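Local coordinates for protein TudS (Uncultured bacterium, PDB 6Z96) that is a [4Fe-4S]-dependent thiouracil desulfidase that removes sulfur from thiouracil without redox chemistry, probably by way of a [4Fe-5S] cluster intermediate, at residues Ile92-Leu97 with Leu147-Val152; Lys4-Ala9 with Gly85-Gln90. One frame throughout, in Å; residues are numbered along the deposited sequence.

Contact 1 of 2, residues Ile92-Leu97 with Leu147-Val152; sequences IRFALL and LALSLV
The ring of Phe-94 has the backbone N of Leu-149 over one face, while the methyl of Ala-148 comes in obliquely, its CB 3.6 Å from ring atom CE1. Phe-94 belongs to a parallel four-stranded sheet in an α/β fold, and here strand 94-96 meets the C-terminal helix 142-151. A large flat side chain suits this place because it spans the gap between strand and helix, whose nearest CA atoms, those of Phe-94 and Leu-149, are still 7.7 Å apart. Small Ala-148 lets the ring approach the helix backbone, so that CZ of Phe-94 sits 3.8 Å from the carbonyl O of Ala-148. Leu-149 starts off to one side, but with CG anti to its backbone N (chi1 -168°) it swings methyl CD1 to 3.8 Å from CD2 of Phe-94. Ile-5 of the neighbouring strand touches both side chains and continues this apolar layer. Toward the surface the chemistry changes: the Arg-93 chain, bent at chi2 and chi3, carries its guanidinium past Val-152, and its charge is answered by a salt bridge to Glu-3. The branched Val-152 offers a methyl obliquely to that guanidinium, with CG1 4.1 Å from NH2 of Arg-93.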
ATOM      1  N   ILE A  92       5.320  -8.484 -10.914  1.00 25.77           N
ATOM      2  CA  ILE A  92       5.695  -8.176  -9.546  1.00 24.59           C
ATOM      3  C   ILE A  92       5.087  -9.143  -8.549  1.00 24.31           C
ATOM      4  O   ILE A  92       3.886  -9.403  -8.583  1.00 24.90           O
ATOM      5  CB  ILE A  92       5.296  -6.709  -9.248  1.00 24.07           C
ATOM      6  CG1 ILE A  92       6.147  -5.752 -10.100  1.00 25.58           C
ATOM      7  CG2 ILE A  92       5.404  -6.393  -7.758  1.00 24.03           C
ATOM      8  CD1 ILE A  92       5.724  -4.250  -9.983  1.00 27.37           C
ATOM      9  N   ARG A  93       5.914  -9.656  -7.629  1.00 23.63           N
ATOM     10  CA  ARG A  93       5.429 -10.583  -6.623  1.00 23.98           C
ATOM     11  C   ARG A  93       5.646 -10.089  -5.178  1.00 22.00           C
ATOM     12  O   ARG A  93       5.348 -10.824  -4.244  1.00 22.13           O
ATOM     13  CB  ARG A  93       6.026 -11.995  -6.847  1.00 28.42           C
ATOM     14  CG  ARG A  93       7.512 -12.015  -7.055  1.00 35.63           C
ATOM     15  CD  ARG A  93       7.992 -13.145  -7.990  1.00 43.18           C
ATOM     16  NE  ARG A  93       8.043 -14.458  -7.359  1.00 49.34           N
ATOM     17  CZ  ARG A  93       9.060 -15.310  -7.483  1.00 53.21           C
ATOM     18  NH1 ARG A  93       9.014 -16.497  -6.894  1.00 53.76           N
ATOM     19  NH2 ARG A  93      10.138 -14.973  -8.183  1.00 53.48           N
ATOM     20  N   PHE A  94       6.171  -8.850  -5.000  1.00 21.42           N
ATOM     21  CA  PHE A  94       6.403  -8.262  -3.681  1.00 21.55           C
ATOM     22  C   PHE A  94       5.857  -6.831  -3.650  1.00 20.20           C
ATOM     23  O   PHE A  94       6.019  -6.091  -4.617  1.00 20.24           O
ATOM     24  CB  PHE A  94       7.906  -8.186  -3.367  1.00 23.40           C
ATOM     25  CG  PHE A  94       8.601  -9.529  -3.380  1.00 25.61           C
ATOM     26  CD1 PHE A  94       8.512 -10.382  -2.300  1.00 27.99           C
ATOM     27  CD2 PHE A  94       9.335  -9.934  -4.478  1.00 28.09           C
ATOM     28  CE1 PHE A  94       9.148 -11.626  -2.315  1.00 29.32           C
ATOM     29  CE2 PHE A  94       9.984 -11.174  -4.485  1.00 29.44           C
ATOM     30  CZ  PHE A  94       9.894 -11.996  -3.395  1.00 29.25           C
ATOM     31  N   ALA A  95       5.274  -6.441  -2.508  1.00 19.20           N
ATOM     32  CA  ALA A  95       4.771  -5.085  -2.318  1.00 19.06           C
ATOM     33  C   ALA A  95       5.271  -4.525  -1.004  1.00 19.06           C
ATOM     34  O   ALA A  95       5.346  -5.241  -0.011  1.00 20.03           O
ATOM     35  CB  ALA A  95       3.246  -5.083  -2.324  1.00 19.33           C
ATOM     36  N   LEU A  96       5.615  -3.235  -0.992  1.00 17.09           N
ATOM     37  CA  LEU A  96       6.008  -2.537   0.230  1.00 17.09           C
ATOM     38  C   LEU A  96       4.917  -1.485   0.417  1.00 16.50           C
ATOM     39  O   LEU A  96       4.890  -0.493  -0.310  1.00 16.33           O
ATOM     40  CB  LEU A  96       7.371  -1.861   0.053  1.00 17.45           C
ATOM     41  CG  LEU A  96       7.795  -0.880   1.149  1.00 18.40           C
ATOM     42  CD1 LEU A  96       7.755  -1.519   2.530  1.00 19.52           C
ATOM     43  CD2 LEU A  96       9.190  -0.296   0.846  1.00 20.23           C
ATOM     44  N   LEU A  97       4.013  -1.727   1.364  1.00 15.91           N
ATOM     45  CA  LEU A  97       2.859  -0.852   1.545  1.00 16.22           C
ATOM     46  C   LEU A  97       2.824  -0.226   2.920  1.00 17.01           C
ATOM     47  O   LEU A  97       3.298  -0.807   3.885  1.00 17.15           O
ATOM     48  CB  LEU A  97       1.559  -1.637   1.276  1.00 16.13           C
ATOM     49  CG  LEU A  97       1.438  -2.291  -0.099  1.00 16.66           C
ATOM     50  CD1 LEU A  97       0.008  -2.935  -0.262  1.00 16.44           C
ATOM     51  CD2 LEU A  97       1.675  -1.293  -1.249  1.00 18.73           C
ATOM     52  N   LEU A 147      15.574  -8.968   1.932  1.00 19.64           N
ATOM     53  CA  LEU A 147      16.084 -10.337   1.843  1.00 21.08           C
ATOM     54  C   LEU A 147      15.269 -11.135   0.835  1.00 21.37           C
ATOM     55  O   LEU A 147      15.849 -11.768  -0.044  1.00 22.14           O
ATOM     56  CB  LEU A 147      16.050 -11.033   3.201  1.00 22.06           C
ATOM     57  CG  LEU A 147      16.526 -12.497   3.115  1.00 24.66           C
ATOM     58  CD1 LEU A 147      17.983 -12.561   2.715  1.00 26.36           C
ATOM     59  CD2 LEU A 147      16.229 -13.273   4.356  1.00 25.80           C
ATOM     60  N   ALA A 148      13.924 -11.082   0.911  1.00 21.59           N
ATOM     61  CA  ALA A 148      13.052 -11.835   0.007  1.00 23.75           C
ATOM     62  C   ALA A 148      13.337 -11.499  -1.440  1.00 24.12           C
ATOM     63  O   ALA A 148      13.457 -12.388  -2.280  1.00 24.94           O
ATOM     64  CB  ALA A 148      11.575 -11.588   0.348  1.00 24.72           C
ATOM     65  N   LEU A 149      13.556 -10.214  -1.722  1.00 23.29           N
ATOM     66  CA  LEU A 149      13.893  -9.779  -3.065  1.00 24.46           C
ATOM     67  C   LEU A 149      15.312 -10.235  -3.483  1.00 25.52           C
ATOM     68  O   LEU A 149      15.515 -10.608  -4.632  1.00 27.63           O
ATOM     69  CB  LEU A 149      13.739  -8.239  -3.120  1.00 25.57           C
ATOM     70  CG  LEU A 149      13.756  -7.598  -4.474  1.00 27.80           C
ATOM     71  CD1 LEU A 149      12.599  -8.092  -5.326  1.00 28.20           C
ATOM     72  CD2 LEU A 149      13.675  -6.079  -4.342  1.00 28.78           C
ATOM     73  N   SER A 150      16.273 -10.240  -2.553  0.50 25.38           N
ATOM     74  CA  SER A 150      17.656 -10.630  -2.832  0.50 25.78           C
ATOM     75  C   SER A 150      17.836 -12.123  -3.116  0.50 26.78           C
ATOM     76  O   SER A 150      18.804 -12.496  -3.775  0.50 27.43           O
ATOM     77  CB  SER A 150      18.557 -10.258  -1.659  0.50 27.26           C
ATOM     78  OG  SER A 150      18.369  -8.910  -1.260  0.50 29.76           O
ATOM     79  N   LEU A 151      16.949 -12.974  -2.583  1.00 26.37           N
ATOM     80  CA  LEU A 151      17.059 -14.432  -2.770  1.00 27.68           C
ATOM     81  C   LEU A 151      16.807 -14.911  -4.183  1.00 30.16           C
ATOM     82  O   LEU A 151      17.315 -15.973  -4.569  1.00 30.41           O
ATOM     83  CB  LEU A 151      16.152 -15.192  -1.793  1.00 27.73           C
ATOM     84  CG  LEU A 151      16.446 -14.976  -0.312  1.00 30.62           C
ATOM     85  CD1 LEU A 151      15.574 -15.845   0.541  1.00 31.52           C
ATOM     86  CD2 LEU A 151      17.931 -15.203   0.028  1.00 33.30           C
ATOM     87  N   VAL A 152      16.044 -14.138  -4.964  1.00 31.25           N
ATOM     88  CA  VAL A 152      15.743 -14.511  -6.341  1.00 33.30           C
ATOM     89  C   VAL A 152      16.618 -13.777  -7.375  1.00 34.76           C
ATOM     90  O   VAL A 152      16.423 -13.977  -8.566  1.00 35.83           O
ATOM     91  CB  VAL A 152      14.233 -14.273  -6.635  1.00 34.76           C
ATOM     92  CG1 VAL A 152      13.355 -14.977  -5.604  1.00 35.89           C
ATOM     93  CG2 VAL A 152      13.913 -12.784  -6.672  1.00 35.35           C
TER

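Contact 2 of 2, residues Lys4-Ala9 with Gly85-Gln90; sequences KIIVSA and GLCLAQ. With SF4 (iron/sulfur cluster), chain C.
Ile-6 and Cys-87 form the tight, buried part of this contact, where strand 5-8 of the parallel sheet receives helix 73-90. Helix 73-90 is the last element of a long crossover connection from strand 39-42 to strand 94-96, the parallel strands that flank strand 5-8 in the sheet. Branched Ile-6 suits the inside of such a layer because its two arms meet two successive helix residues. Methyl CG2 lies 3.7 Å from SG of Cys-87, a compact and apolar partner that fits close to the sheet and also touches Ile-92. The other arm, with CG1 anti to the backbone N (chi1 -176°), runs out extended to place CD1 3.8 Å from CD2 of Leu-86. Phe-42 touches both Ile-6 and Leu-86 and extends the apolar patch onto the next strand.

One helical turn on from Leu-86, at the end of the strand remote from the cluster, packing gives way to a polar link on the solvent side. Exposed Gln-90 bends at chi2, while the extended chain of Lys-4 crosses it, and NZ of Lys-4 donates to OE1 of Gln-90 at 2.8 Å. The ammonium approaches with a C=O···N angle of 146°, tilted 25° from the carbonyl plane. Long side chains with polar ends suit this margin: the methylenes can cover the edge of the apolar patch while the ends pair with each other.

Past Ile-6 the strand leads into the iron-sulfur pocket, to which Ser-8 and Ala-9 belong. A small side chain fits so close to the cluster, and Ser-8 OG is hydrogen-bonded to the backbone N of Lys-98, another pocket residue. Ser-8 CB rests 3.4 Å from cluster sulfide S1.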
ATOM      1  N   LYS A   4      11.209  -6.305  -9.750  1.00 26.64           N
ATOM      2  CA  LYS A   4      10.644  -5.026  -9.315  1.00 25.85           C
ATOM      3  C   LYS A   4       9.644  -5.235  -8.186  1.00 23.71           C
ATOM      4  O   LYS A   4       9.151  -6.335  -7.967  1.00 23.59           O
ATOM      5  CB  LYS A   4       9.914  -4.338 -10.472  1.00 28.51           C
ATOM      6  CG  LYS A   4      10.804  -4.091 -11.679  1.00 33.03           C
ATOM      7  CD  LYS A   4       9.992  -3.424 -12.744  1.00 39.53           C
ATOM      8  CE  LYS A   4      10.734  -3.324 -14.055  1.00 45.11           C
ATOM      9  NZ  LYS A   4       9.781  -3.115 -15.178  1.00 48.78           N
ATOM     10  N   ILE A   5       9.374  -4.162  -7.440  1.00 21.80           N
ATOM     11  CA  ILE A   5       8.366  -4.203  -6.398  1.00 21.04           C
ATOM     12  C   ILE A   5       7.387  -3.055  -6.631  1.00 20.49           C
ATOM     13  O   ILE A   5       7.733  -2.071  -7.292  1.00 20.29           O
ATOM     14  CB  ILE A   5       8.976  -4.126  -4.979  1.00 22.47           C
ATOM     15  CG1 ILE A   5       9.561  -2.739  -4.661  1.00 23.87           C
ATOM     16  CG2 ILE A   5      10.003  -5.254  -4.734  1.00 24.13           C
ATOM     17  CD1 ILE A   5       9.974  -2.580  -3.161  1.00 26.22           C
ATOM     18  N   ILE A   6       6.191  -3.173  -6.030  1.00 19.26           N
ATOM     19  CA  ILE A   6       5.254  -2.056  -6.025  1.00 19.60           C
ATOM     20  C   ILE A   6       5.392  -1.438  -4.625  1.00 18.47           C
ATOM     21  O   ILE A   6       5.559  -2.153  -3.625  1.00 19.18           O
ATOM     22  CB  ILE A   6       3.824  -2.538  -6.343  1.00 21.42           C
ATOM     23  CG1 ILE A   6       2.845  -1.367  -6.435  1.00 23.52           C
ATOM     24  CG2 ILE A   6       3.327  -3.541  -5.337  1.00 22.34           C
ATOM     25  CD1 ILE A   6       1.470  -1.787  -7.043  1.00 25.17           C
ATOM     26  N   VAL A   7       5.364  -0.090  -4.544  1.00 17.23           N
ATOM     27  CA  VAL A   7       5.558   0.598  -3.269  0.80 17.46           C
ATOM     28  C   VAL A   7       4.503   1.662  -3.083  1.00 17.33           C
ATOM     29  O   VAL A   7       4.277   2.430  -4.003  1.00 17.92           O
ATOM     30  CB  VAL A   7       6.945   1.303  -3.230  0.80 18.16           C
ATOM     31  CG1 VAL A   7       7.219   1.932  -1.864  0.80 18.35           C
ATOM     32  CG2 VAL A   7       8.072   0.341  -3.609  0.80 18.53           C
ATOM     33  N   SER A   8       3.894   1.763  -1.887  1.00 16.12           N
ATOM     34  CA  SER A   8       2.951   2.861  -1.587  1.00 15.53           C
ATOM     35  C   SER A   8       3.631   4.201  -1.914  1.00 15.86           C
ATOM     36  O   SER A   8       4.741   4.454  -1.446  1.00 16.72           O
ATOM     37  CB  SER A   8       2.639   2.881  -0.093  1.00 15.29           C
ATOM     38  OG  SER A   8       1.766   1.819   0.242  1.00 16.39           O
ATOM     39  N   ALA A   9       2.995   5.013  -2.759  1.00 14.94           N
ATOM     40  CA  ALA A   9       3.622   6.254  -3.221  1.00 15.82           C
ATOM     41  C   ALA A   9       4.013   7.188  -2.086  1.00 16.21           C
ATOM     42  O   ALA A   9       5.030   7.896  -2.190  1.00 17.14           O
ATOM     43  CB  ALA A   9       2.716   6.968  -4.226  1.00 16.43           C
ATOM     44  N   GLY A  85      -3.497  -5.207 -11.078  1.00 20.57           N
ATOM     45  CA  GLY A  85      -3.263  -5.130 -12.520  1.00 21.10           C
ATOM     46  C   GLY A  85      -1.850  -4.720 -12.852  1.00 22.18           C
ATOM     47  O   GLY A  85      -1.256  -5.268 -13.789  1.00 23.22           O
ATOM     48  N   LEU A  86      -1.287  -3.766 -12.086  1.00 21.08           N
ATOM     49  CA  LEU A  86       0.083  -3.332 -12.317  1.00 22.08           C
ATOM     50  C   LEU A  86       1.047  -4.479 -11.982  1.00 22.81           C
ATOM     51  O   LEU A  86       1.994  -4.732 -12.734  1.00 23.83           O
ATOM     52  CB  LEU A  86       0.389  -2.092 -11.463  1.00 22.90           C
ATOM     53  CG  LEU A  86       1.799  -1.568 -11.546  1.00 27.11           C
ATOM     54  CD1 LEU A  86       2.082  -1.049 -12.934  1.00 27.60           C
ATOM     55  CD2 LEU A  86       2.040  -0.474 -10.524  1.00 28.62           C
ATOM     56  N   CYS A  87       0.788  -5.188 -10.874  1.00 22.16           N
ATOM     57  CA  CYS A  87       1.644  -6.328 -10.499  1.00 22.39           C
ATOM     58  C   CYS A  87       1.601  -7.423 -11.553  1.00 24.53           C
ATOM     59  O   CYS A  87       2.649  -7.967 -11.889  1.00 25.88           O
ATOM     60  CB  CYS A  87       1.247  -6.882  -9.141  1.00 21.74           C
ATOM     61  SG  CYS A  87       1.637  -5.772  -7.766  1.00 20.28           S
ATOM     62  N   LEU A  88       0.408  -7.776 -12.036  1.00 25.71           N
ATOM     63  CA  LEU A  88       0.291  -8.831 -13.052  1.00 27.58           C
ATOM     64  C   LEU A  88       0.991  -8.426 -14.339  1.00 28.74           C
ATOM     65  O   LEU A  88       1.724  -9.233 -14.916  1.00 29.95           O
ATOM     66  CB  LEU A  88      -1.166  -9.182 -13.320  1.00 28.47           C
ATOM     67  CG  LEU A  88      -1.932  -9.770 -12.136  1.00 31.00           C
ATOM     68  CD1 LEU A  88      -3.395  -9.957 -12.483  1.00 31.62           C
ATOM     69  CD2 LEU A  88      -1.311 -11.083 -11.655  1.00 32.44           C
ATOM     70  N   ALA A  89       0.815  -7.174 -14.768  1.00 28.71           N
ATOM     71  CA  ALA A  89       1.436  -6.702 -16.008  1.00 29.78           C
ATOM     72  C   ALA A  89       2.951  -6.680 -15.921  1.00 31.27           C
ATOM     73  O   ALA A  89       3.626  -6.988 -16.905  1.00 32.11           O
ATOM     74  CB  ALA A  89       0.920  -5.310 -16.357  1.00 29.89           C
ATOM     75  N   GLN A  90       3.490  -6.259 -14.771  1.00 31.10           N
ATOM     76  CA  GLN A  90       4.933  -6.097 -14.586  1.00 31.47           C
ATOM     77  C   GLN A  90       5.646  -7.312 -14.005  1.00 31.57           C
ATOM     78  O   GLN A  90       6.861  -7.240 -13.817  1.00 33.13           O
ATOM     79  CB  GLN A  90       5.223  -4.872 -13.686  1.00 32.96           C
ATOM     80  CG  GLN A  90       4.806  -3.527 -14.278  1.00 37.88           C
ATOM     81  CD  GLN A  90       5.904  -2.883 -15.092  1.00 45.55           C
ATOM     82  OE1 GLN A  90       7.039  -2.752 -14.665  1.00 48.11           O
ATOM     83  NE2 GLN A  90       5.585  -2.457 -16.287  1.00 47.18           N
TER
HETATM   84 FE1  SF4 C 301      -2.685   6.186   1.543  0.80 16.75          FE
HETATM   85 FE2  SF4 C 301      -0.053   5.969   0.968  0.90 14.54          FE
HETATM   86 FE3  SF4 C 301      -1.879   6.117  -1.088  0.90 14.23          FE
HETATM   87 FE4  SF4 C 301      -1.669   3.846   0.444  0.90 14.76          FE
HETATM   88  S1  SF4 C 301      -0.096   4.740  -1.003  0.90 14.45           S
HETATM   89  S2  SF4 C 301      -3.606   4.853  -0.203  0.90 15.60           S
HETATM   90  S3  SF4 C 301      -1.219   4.751   2.526  0.90 15.91           S
HETATM   91  S4  SF4 C 301      -1.362   7.752   0.468  0.90 15.29           S

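In the fold
Contacts 1 and 2 attach different helices to neighbouring strands of one parallel sheet, helix 142-151 to strand 94-96 and helix 73-90 to strand 5-8. Both are partly buried: each has two buried residues and a more open margin, where contact 1 sets an arginine against a valine methyl. Contact 1 lies farther out and relies on an aromatic ring, with no hydrogen bond across it; contact 2 lies nearer the centre of the chain, uses aliphatic and thiol packing, and adds a lysine-glutamine bond at its edge. Its strand also runs into the cluster pocket. The two are joined directly: Leu-96 N probably donates to Ile-6 O at 2.8 Å, and helix 73-90 leads through a short loop to strand 94-96.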